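Local atomic coordinates of GCN5-related N-acetyltransferase (Brucella melitensis biovar Abortus, PDB entry 4J3G), a protein that probably transfers an acetyl group from acetyl-CoA to an amine, possibly the N-terminal alanine of a ribosomal protein, as other GCN5-related N-acetyltransferases do. Residues T164-G169 against W175-F180; A141-G146 against A152-Q157; I40-V45 against E54-L59. All coordinates share one frame; numbering follows the deposited sequence. Where two conformers were deposited one is given.

Interaction 1: residues T164-G169 against W175-F180; sequences TLKQVG and WLDLLF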
loop_
_atom_site.group_PDB
_atom_site.type_symbol
_atom_site.label_atom_id
_atom_site.label_comp_id
_atom_site.label_asym_id
_atom_site.label_seq_id
_atom_site.Cartn_x
_atom_site.Cartn_y
_atom_site.Cartn_z
ATOM N N THR A 164 -10.328 -8.941 -0.495
ATOM C CA THR A 164 -10.844 -7.781 0.225
ATOM C C THR A 164 -10.229 -7.673 1.605
ATOM O O THR A 164 -10.230 -8.635 2.381
ATOM C CB THR A 164 -12.376 -7.891 0.362
ATOM O OG1 THR A 164 -12.952 -7.975 -0.936
ATOM C CG2 THR A 164 -12.950 -6.711 1.073
ATOM N N LEU A 165 -9.777 -6.480 1.924
ATOM C CA LEU A 165 -9.319 -6.148 3.280
ATOM C C LEU A 165 -10.410 -5.400 3.972
ATOM O O LEU A 165 -10.675 -4.228 3.632
ATOM C CB LEU A 165 -8.070 -5.284 3.208
ATOM C CG LEU A 165 -6.779 -5.935 2.687
ATOM C CD1 LEU A 165 -6.831 -6.397 1.247
ATOM C CD2 LEU A 165 -5.703 -4.886 2.818
ATOM N N LYS A 166 -11.008 -6.037 4.958
ATOM C CA LYS A 166 -12.122 -5.513 5.658
ATOM C C LYS A 166 -11.744 -4.494 6.726
ATOM O O LYS A 166 -10.760 -4.681 7.479
ATOM C CB LYS A 166 -12.869 -6.650 6.301
ATOM C CG LYS A 166 -13.457 -7.601 5.275
ATOM C CD LYS A 166 -14.118 -8.766 5.959
ATOM C CE LYS A 166 -14.801 -9.671 4.958
ATOM N NZ LYS A 166 -15.849 -10.461 5.644
ATOM N N GLN A 167 -12.531 -3.413 6.741
ATOM C CA GLN A 167 -12.462 -2.378 7.769
ATOM C C GLN A 167 -11.123 -1.638 7.804
ATOM O O GLN A 167 -10.733 -1.122 8.856
ATOM C CB GLN A 167 -12.740 -2.972 9.170
ATOM C CG GLN A 167 -14.017 -3.801 9.306
ATOM C CD GLN A 167 -14.851 -3.373 10.505
ATOM O OE1 GLN A 167 -14.320 -3.051 11.573
ATOM N NE2 GLN A 167 -16.159 -3.348 10.328
ATOM N N VAL A 168 -10.420 -1.639 6.698
ATOM C CA VAL A 168 -9.086 -0.984 6.638
ATOM C C VAL A 168 -9.145 0.504 6.413
ATOM O O VAL A 168 -8.162 1.192 6.641
ATOM C CB VAL A 168 -8.131 -1.591 5.588
ATOM C CG1 VAL A 168 -7.674 -2.939 6.033
ATOM C CG2 VAL A 168 -8.693 -1.527 4.181
ATOM N N GLY A 169 -10.310 1.010 6.008
ATOM C CA GLY A 169 -10.511 2.446 5.858
ATOM C C GLY A 169 -11.595 2.952 6.773
ATOM O O GLY A 169 -12.370 2.189 7.319
ATOM N N TRP A 175 -16.510 2.223 9.078
ATOM C CA TRP A 175 -15.425 1.355 8.586
ATOM C C TRP A 175 -15.781 0.908 7.191
ATOM O O TRP A 175 -16.933 0.602 6.916
ATOM C CB TRP A 175 -15.172 0.122 9.448
ATOM C CG TRP A 175 -14.791 0.425 10.883
ATOM C CD1 TRP A 175 -15.542 0.140 11.991
ATOM C CD2 TRP A 175 -13.600 1.052 11.363
ATOM N NE1 TRP A 175 -14.897 0.541 13.125
ATOM C CE2 TRP A 175 -13.703 1.111 12.774
ATOM C CE3 TRP A 175 -12.455 1.569 10.754
ATOM C CZ2 TRP A 175 -12.702 1.666 13.584
ATOM C CZ3 TRP A 175 -11.456 2.115 11.575
ATOM C CH2 TRP A 175 -11.601 2.171 12.968
ATOM N N LEU A 176 -14.766 0.850 6.332
ATOM C CA LEU A 176 -14.903 0.583 4.919
ATOM C C LEU A 176 -13.956 -0.543 4.496
ATOM O O LEU A 176 -12.812 -0.657 5.008
ATOM C CB LEU A 176 -14.515 1.823 4.135
ATOM C CG LEU A 176 -15.409 3.058 4.374
ATOM C CD1 LEU A 176 -14.789 4.231 3.688
ATOM C CD2 LEU A 176 -16.842 2.811 3.931
ATOM N N ASP A 177 -14.396 -1.304 3.507
ATOM C CA ASP A 177 -13.691 -2.477 3.027
ATOM C C ASP A 177 -13.029 -2.167 1.711
ATOM O O ASP A 177 -13.638 -1.541 0.822
ATOM C CB ASP A 177 -14.674 -3.669 2.849
ATOM C CG ASP A 177 -15.285 -4.119 4.138
ATOM O OD1 ASP A 177 -14.842 -3.688 5.251
ATOM O OD2 ASP A 177 -16.249 -4.909 4.019
ATOM N N LEU A 178 -11.772 -2.588 1.552
ATOM C CA LEU A 178 -11.012 -2.323 0.340
ATOM C C LEU A 178 -10.866 -3.582 -0.511
ATOM O O LEU A 178 -10.238 -4.537 -0.071
ATOM C CB LEU A 178 -9.641 -1.767 0.697
ATOM C CG LEU A 178 -8.683 -1.411 -0.478
ATOM C CD1 LEU A 178 -9.191 -0.214 -1.226
ATOM C CD2 LEU A 178 -7.271 -1.120 0.002
ATOM N N LEU A 179 -11.393 -3.568 -1.735
ATOM C CA LEU A 179 -11.201 -4.672 -2.657
ATOM C C LEU A 179 -10.063 -4.307 -3.586
ATOM O O LEU A 179 -10.013 -3.167 -4.117
ATOM C CB LEU A 179 -12.458 -4.907 -3.497
ATOM C CG LEU A 179 -12.198 -5.814 -4.706
ATOM C CD1 LEU A 179 -12.015 -7.272 -4.381
ATOM C CD2 LEU A 179 -13.331 -5.696 -5.670
ATOM N N PHE A 180 -9.081 -5.204 -3.698
ATOM C CA PHE A 180 -8.036 -5.037 -4.670
ATOM C C PHE A 180 -8.375 -5.848 -5.940
ATOM O O PHE A 180 -8.813 -7.013 -5.858
ATOM C CB PHE A 180 -6.678 -5.494 -4.109
ATOM C CG PHE A 180 -5.955 -4.475 -3.260
ATOM C CD1 PHE A 180 -5.712 -3.208 -3.713
ATOM C CD2 PHE A 180 -5.435 -4.836 -2.018
ATOM C CE1 PHE A 180 -4.999 -2.284 -2.950
ATOM C CE2 PHE A 180 -4.737 -3.914 -1.248
ATOM C CZ PHE A 180 -4.515 -2.639 -1.728
#

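Interaction 2: residues A141-G146 against A152-Q157; sequences AGIEAG and ALHRSQ. With EDO (1,2-ethanediol), chain G.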
loop_
_atom_site.group_PDB
_atom_site.type_symbol
_atom_site.label_atom_id
_atom_site.label_comp_id
_atom_site.label_asym_id
_atom_site.label_seq_id
_atom_site.Cartn_x
_atom_site.Cartn_y
_atom_site.Cartn_z
ATOM N N ALA A 141 -6.048 -1.727 -8.757
ATOM C CA ALA A 141 -7.157 -0.852 -8.377
ATOM C C ALA A 141 -7.554 -1.237 -6.947
ATOM O O ALA A 141 -7.718 -2.397 -6.652
ATOM C CB ALA A 141 -8.323 -1.012 -9.322
ATOM N N GLY A 142 -7.681 -0.214 -6.091
ATOM C CA GLY A 142 -8.278 -0.362 -4.778
ATOM C C GLY A 142 -9.618 0.292 -4.805
ATOM O O GLY A 142 -9.725 1.510 -5.033
ATOM N N ILE A 143 -10.668 -0.501 -4.598
ATOM C CA ILE A 143 -12.027 -0.071 -4.788
ATOM C C ILE A 143 -12.816 -0.372 -3.531
ATOM O O ILE A 143 -12.697 -1.440 -2.935
ATOM C CB ILE A 143 -12.665 -0.828 -5.967
ATOM C CG1 ILE A 143 -11.781 -0.659 -7.222
ATOM C CG2 ILE A 143 -14.087 -0.362 -6.188
ATOM C CD1 ILE A 143 -12.178 -1.559 -8.403
ATOM N N GLU A 144 -13.634 0.589 -3.137
ATOM C CA GLU A 144 -14.500 0.375 -2.001
ATOM C C GLU A 144 -15.389 -0.820 -2.345
ATOM O O GLU A 144 -15.979 -0.868 -3.426
ATOM C CB GLU A 144 -15.308 1.630 -1.747
ATOM C CG GLU A 144 -16.123 1.569 -0.490
ATOM C CD GLU A 144 -17.492 1.009 -0.715
ATOM O OE1 GLU A 144 -18.174 1.450 -1.679
ATOM O OE2 GLU A 144 -17.887 0.136 0.056
ATOM N N ALA A 145 -15.450 -1.798 -1.462
ATOM C CA ALA A 145 -15.939 -3.125 -1.841
ATOM C C ALA A 145 -17.393 -3.141 -2.302
ATOM O O ALA A 145 -17.788 -4.080 -3.031
ATOM C CB ALA A 145 -15.726 -4.130 -0.731
ATOM N N GLY A 146 -18.184 -2.166 -1.829
ATOM C CA GLY A 146 -19.586 -2.068 -2.151
ATOM C C GLY A 146 -19.860 -1.458 -3.505
ATOM O O GLY A 146 -21.027 -1.452 -3.979
ATOM N N ALA A 152 -17.324 -3.723 -11.753
ATOM C CA ALA A 152 -17.729 -4.230 -13.087
ATOM C C ALA A 152 -16.994 -3.447 -14.213
ATOM O O ALA A 152 -16.614 -4.017 -15.245
ATOM C CB ALA A 152 -19.237 -4.113 -13.238
ATOM N N LEU A 153 -16.828 -2.140 -14.010
ATOM C CA LEU A 153 -16.126 -1.301 -14.975
ATOM C C LEU A 153 -14.683 -1.804 -15.144
ATOM O O LEU A 153 -14.210 -2.023 -16.262
ATOM C CB LEU A 153 -16.203 0.186 -14.537
ATOM C CG LEU A 153 -15.609 1.330 -15.369
ATOM C CD1 LEU A 153 -16.290 2.671 -15.052
ATOM C CD2 LEU A 153 -14.132 1.447 -15.107
ATOM N N HIS A 154 -13.976 -1.975 -14.026
ATOM C CA HIS A 154 -12.618 -2.506 -14.077
ATOM C C HIS A 154 -12.594 -3.917 -14.647
ATOM O O HIS A 154 -11.774 -4.222 -15.464
ATOM C CB HIS A 154 -11.958 -2.461 -12.694
ATOM C CG HIS A 154 -11.538 -1.084 -12.264
ATOM N ND1 HIS A 154 -12.437 -0.132 -11.847
ATOM C CD2 HIS A 154 -10.309 -0.534 -12.120
ATOM C CE1 HIS A 154 -11.784 0.973 -11.516
ATOM N NE2 HIS A 154 -10.492 0.747 -11.649
ATOM N N ARG A 155 -13.525 -4.765 -14.233
ATOM C CA ARG A 155 -13.577 -6.117 -14.761
ATOM C C ARG A 155 -13.735 -6.151 -16.284
ATOM O O ARG A 155 -13.169 -6.992 -16.933
ATOM C CB ARG A 155 -14.690 -6.923 -14.100
ATOM C CG ARG A 155 -14.643 -8.382 -14.474
ATOM C CD ARG A 155 -15.059 -9.334 -13.363
ATOM N NE ARG A 155 -16.181 -8.901 -12.514
ATOM C CZ ARG A 155 -16.253 -9.103 -11.189
ATOM N NH1 ARG A 155 -15.230 -9.636 -10.513
ATOM N NH2 ARG A 155 -17.329 -8.707 -10.507
ATOM N N SER A 156 -14.492 -5.200 -16.814
ATOM C CA SER A 156 -14.704 -5.089 -18.260
ATOM C C SER A 156 -13.431 -4.831 -19.033
ATOM O O SER A 156 -13.339 -5.125 -20.246
ATOM C CB SER A 156 -15.794 -4.028 -18.607
ATOM O OG SER A 156 -15.307 -2.663 -18.542
ATOM N N GLN A 157 -12.427 -4.306 -18.346
ATOM C CA GLN A 157 -11.152 -4.023 -18.956
ATOM C C GLN A 157 -10.092 -5.075 -18.605
ATOM O O GLN A 157 -8.923 -4.876 -18.888
ATOM C CB GLN A 157 -10.659 -2.646 -18.472
ATOM C CG GLN A 157 -11.548 -1.492 -18.871
ATOM C CD GLN A 157 -11.663 -1.444 -20.358
ATOM O OE1 GLN A 157 -10.652 -1.388 -21.053
ATOM N NE2 GLN A 157 -12.877 -1.530 -20.867
HETATM C C1 EDO G . -11.172 3.862 -2.411
HETATM O O1 EDO G . -11.214 4.038 -3.841
HETATM C C2 EDO G . -9.781 3.453 -1.967
HETATM O O2 EDO G . -9.048 4.641 -1.784
#

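Interaction 3: residues I40-V45 against E54-L59; sequences IYNDAV and ETLVDL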
loop_
_atom_site.group_PDB
_atom_site.type_symbol
_atom_site.label_atom_id
_atom_site.label_comp_id
_atom_site.label_asym_id
_atom_site.label_seq_id
_atom_site.Cartn_x
_atom_site.Cartn_y
_atom_site.Cartn_z
ATOM N N ILE A 40 -13.062 18.365 -9.240
ATOM C CA ILE A 40 -13.434 16.950 -9.317
ATOM C C ILE A 40 -12.896 16.222 -8.090
ATOM O O ILE A 40 -13.598 15.471 -7.443
ATOM C CB ILE A 40 -12.920 16.329 -10.632
ATOM C CG1 ILE A 40 -13.669 16.968 -11.808
ATOM C CG2 ILE A 40 -13.083 14.789 -10.658
ATOM C CD1 ILE A 40 -12.929 16.814 -13.126
ATOM N N TYR A 41 -11.651 16.484 -7.755
ATOM C CA TYR A 41 -11.063 15.869 -6.588
ATOM C C TYR A 41 -11.797 16.239 -5.284
ATOM O O TYR A 41 -12.208 15.354 -4.517
ATOM C CB TYR A 41 -9.638 16.251 -6.481
ATOM C CG TYR A 41 -8.949 15.685 -5.259
ATOM C CD1 TYR A 41 -8.409 14.423 -5.271
ATOM C CD2 TYR A 41 -8.872 16.415 -4.084
ATOM C CE1 TYR A 41 -7.769 13.900 -4.136
ATOM C CE2 TYR A 41 -8.231 15.904 -2.953
ATOM C CZ TYR A 41 -7.681 14.645 -2.998
ATOM O OH TYR A 41 -7.129 14.111 -1.844
ATOM N N ASN A 42 -12.022 17.536 -5.029
ATOM C CA ASN A 42 -12.775 17.908 -3.823
ATOM C C ASN A 42 -14.235 17.388 -3.777
ATOM O O ASN A 42 -14.750 17.080 -2.697
ATOM C CB ASN A 42 -12.756 19.428 -3.611
ATOM C CG ASN A 42 -11.471 19.940 -2.957
ATOM O OD1 ASN A 42 -10.752 19.224 -2.237
ATOM N ND2 ASN A 42 -11.223 21.220 -3.149
ATOM N N ASP A 43 -14.872 17.296 -4.941
ATOM C CA ASP A 43 -16.195 16.692 -5.064
ATOM C C ASP A 43 -16.137 15.245 -4.580
ATOM O O ASP A 43 -16.941 14.866 -3.750
ATOM C CB ASP A 43 -16.674 16.736 -6.512
ATOM C CG ASP A 43 -18.215 16.635 -6.651
ATOM O OD1 ASP A 43 -18.917 15.986 -5.838
ATOM O OD2 ASP A 43 -18.727 17.266 -7.596
ATOM N N ALA A 44 -15.152 14.488 -5.073
ATOM C CA ALA A 44 -14.953 13.074 -4.617
ATOM C C ALA A 44 -14.682 12.990 -3.108
ATOM O O ALA A 44 -15.224 12.096 -2.406
ATOM C CB ALA A 44 -13.852 12.402 -5.387
ATOM N N VAL A 45 -13.862 13.904 -2.600
ATOM C CA VAL A 45 -13.563 13.947 -1.160
ATOM C C VAL A 45 -14.822 14.178 -0.305
ATOM O O VAL A 45 -15.035 13.517 0.740
ATOM C CB VAL A 45 -12.517 15.030 -0.874
ATOM C CG1 VAL A 45 -12.351 15.253 0.613
ATOM C CG2 VAL A 45 -11.206 14.622 -1.502
ATOM N N GLU A 54 -10.883 12.942 3.818
ATOM C CA GLU A 54 -12.047 13.786 4.127
ATOM C C GLU A 54 -11.689 15.271 4.032
ATOM O O GLU A 54 -12.573 16.139 4.094
ATOM C CB GLU A 54 -12.644 13.429 5.523
ATOM C CG GLU A 54 -13.480 12.162 5.467
ATOM C CD GLU A 54 -13.924 11.584 6.825
ATOM O OE1 GLU A 54 -13.097 10.931 7.506
ATOM O OE2 GLU A 54 -15.130 11.684 7.169
ATOM N N THR A 55 -10.418 15.565 3.790
ATOM C CA THR A 55 -9.929 16.925 3.893
ATOM C C THR A 55 -9.897 17.583 2.535
ATOM O O THR A 55 -9.250 17.098 1.626
ATOM C CB THR A 55 -8.524 16.949 4.491
ATOM O OG1 THR A 55 -8.568 16.379 5.796
ATOM C CG2 THR A 55 -8.000 18.395 4.607
ATOM N N LEU A 56 -10.593 18.712 2.390
ATOM C CA LEU A 56 -10.551 19.477 1.127
ATOM C C LEU A 56 -9.172 20.091 0.926
ATOM O O LEU A 56 -8.507 20.509 1.890
ATOM C CB LEU A 56 -11.587 20.617 1.132
ATOM C CG LEU A 56 -13.040 20.234 0.850
ATOM C CD1 LEU A 56 -13.551 19.285 1.913
ATOM C CD2 LEU A 56 -13.926 21.461 0.722
ATOM N N VAL A 57 -8.776 20.204 -0.333
ATOM C CA VAL A 57 -7.477 20.798 -0.690
ATOM C C VAL A 57 -7.666 22.037 -1.560
ATOM O O VAL A 57 -8.786 22.366 -1.993
ATOM C CB VAL A 57 -6.509 19.776 -1.374
ATOM C CG1 VAL A 57 -6.279 18.562 -0.489
ATOM C CG2 VAL A 57 -7.013 19.357 -2.743
ATOM N N ASP A 58 -6.557 22.731 -1.803
ATOM C CA ASP A 58 -6.550 23.961 -2.575
ATOM C C ASP A 58 -5.770 23.792 -3.867
ATOM O O ASP A 58 -5.178 22.726 -4.134
ATOM C CB ASP A 58 -6.030 25.136 -1.730
ATOM C CG ASP A 58 -4.617 24.935 -1.205
ATOM O OD1 ASP A 58 -3.860 24.079 -1.691
ATOM O OD2 ASP A 58 -4.218 25.700 -0.318
ATOM N N LEU A 59 -5.818 24.827 -4.698
ATOM C CA LEU A 59 -5.245 24.759 -6.013
ATOM C C LEU A 59 -3.752 24.400 -5.941
ATOM O O LEU A 59 -3.278 23.551 -6.730
ATOM C CB LEU A 59 -5.457 26.079 -6.748
ATOM C CG LEU A 59 -5.248 26.003 -8.254
ATOM C CD1 LEU A 59 -6.297 25.139 -8.943
ATOM C CD2 LEU A 59 -5.303 27.427 -8.826
HETATM O O HOH W 1 -7.469 15.265 0.744
HETATM O O HOH W 2 -15.182 14.802 3.318
#

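Interaction 1: residues T164-G169 against W175-F180
Leu165 and Leu178 face each other across two antiparallel strands and exchange both of their backbone hydrogen bonds: Leu165 N reaches Leu178 O at 2.8 Å, and Leu178 N returns to Leu165 O almost straight. Their side chains lie on the buried face, where packing is close. Val168 CG2 presses on Leu178 CB at 3.6 Å, the two side chains crossing at about a right angle, while Leu165 CD1 approaches Phe180 CD2 at 3.9 Å. Branched aliphatic residues and a phenyl ring suit this face because the second subunit closes over it, with its Phe94 on Leu165 and its Phe100 on Leu178. Between these leucines and Gly169 the regular pairing breaks. A type II turn from Leu165 to Val168 bends the edge strand, and Val168 and Gly169 both sit opposite Leu176, a classic beta bulge in the C-terminal hairpin of the GNAT fold. Gly169 N then binds Leu176 O at 3.2 Å, and Leu176 N binds Gly169 O.

The side of Lys166 and Thr164 is looser and more polar. Asp177, its CG beside its own backbone N (chi1 -64°), swings OD1 under the turn, where it accepts Gln167 N at 2.8 Å on its anti side, 28° out of the carboxylate plane; a short acidic side chain can thus take up an N-H at the corner. Lys166 runs out extended into solvent, NZ staying 5.8 Å from Asp177 OD2, so any attraction is long-range. Past the corner the second subunit closes the contact again. In one of its two conformers Gln167 bends at chi2 and brings OE1 over one face of the Trp175 indole, 3.4 Å from Trp175 CD1, with the amide plane tilted 32° from the ring; there OE1 accepts a hydrogen bond from His137 of the second subunit, whose ring also stacks on Trp175.

Interaction 2: residues A141-G146 against A152-Q157
With CG beside its own backbone N (chi1 -74°) and the imidazole turned by a chi2 of 74°, His154 reaches from the helix to the strand, where Ile143 comes from the opposite direction. The isoleucine has its CG1 branch likewise beside its backbone N and carries it on extended, which sends CD1 out to the ring. This methyl sits over one face of the imidazole, 3.9 Å from the ring centroid and 16° off the normal, a CH-pi contact displaced toward the rim on the ND1 side, with Ile143 CD1 3.7 Å from His154 ND1. Ala141, two residues earlier on the same side of the strand, brings its CB to 3.5 Å from His154 CD2, approaching the ring obliquely. A small side chain fits here because the ring already lies close to the backbone, whereas at position 143 a longer one is needed.

Strand 138-144 and helix 148-156 are consecutive elements of the GNAT domain. The chain leaves the sheet and the helix packs back on it, the first half of a beta-alpha-beta crossover to strand 160-171, which runs parallel to 138-144 with 174-184 between them; all three touching residues are buried. One ring nitrogen, His154 ND1, is hydrogen-bonded to Ser150 O, one turn back in the helix, which should limit rotation of the ring. Phe159 adds an edge-to-face contact to the histidine, and Met181 of strand 174-184 touches both His154 and Ile143.

Interaction 3: residues I40-V45 against E54-L59
Asn42 and Val57 are joined by a pair of hydrogen bonds in which one side-chain amide serves both polar atoms of a single backbone residue. Val57 N donates a hydrogen bond to Asn42 OD1 at 2.9 Å and 170°, and Asn42 ND2 donates one to Val57 O, also at 2.9 Å and nearly straight at 174°. The second acceptor lies in the plane of the amide, so the two bonds together fix the rotation of the Asn42 side chain. Asparagine suits the place because its donor and acceptor sit side by side, matching the N-H and C=O of an extended residue much as a neighbouring strand would.

In this way the irregular chain 54-59, which leads into helix 59-72, is held along helix 34-47 in the N-terminal part of the GNAT domain. Two waters serve backbone carbonyls that the amide does not reach. One donates to Thr55 O at 2.7 Å and is hydrogen-bonded to Tyr41 OH; that hydroxyl also has Asn53 as a partner. The other donates to both Val45 O and Glu54 O, and Val45 O accepts from Lys171 as well.

Nonpolar groups lie beside these bonds. Tyr41, with CG anti to its backbone N (chi1 178°), offers its ring to Val57, whose CG2 lies 3.7 Å from Tyr41 CE2. Val45 CG1 rests on the backbone at 3.5 Å from Glu54 C, a compact beta-branched group that lets the chain run close by. The polar ends of Glu54 and Thr55 find partners elsewhere: Glu54 OE2 accepts from Phe172 N, and Thr55 OG1 is hydrogen-bonded to Glu98 of the second subunit.

Along the chain the contacts come in the order interaction 3, interaction 2, interaction 1, each closing before the next opens, all within the GNAT domain. Interactions 1 and 2 have centres 13 Å apart and touch, because strands 138-144 and 174-184 are neighbours in the central sheet: Leu179 N lies 2.8 Å from Ile143 O, a probable hydrogen bond. Helix 148-156 leads directly into strand 160-171, at the sheet's edge within this chain. Interaction 3 stands apart among the N-terminal helices, its centre 21 Å from that of interaction 1 and 22 Å from that of interaction 2. Even so, interactions 1 and 3 both meet the second subunit, so two separate regions contribute to the dimer interface.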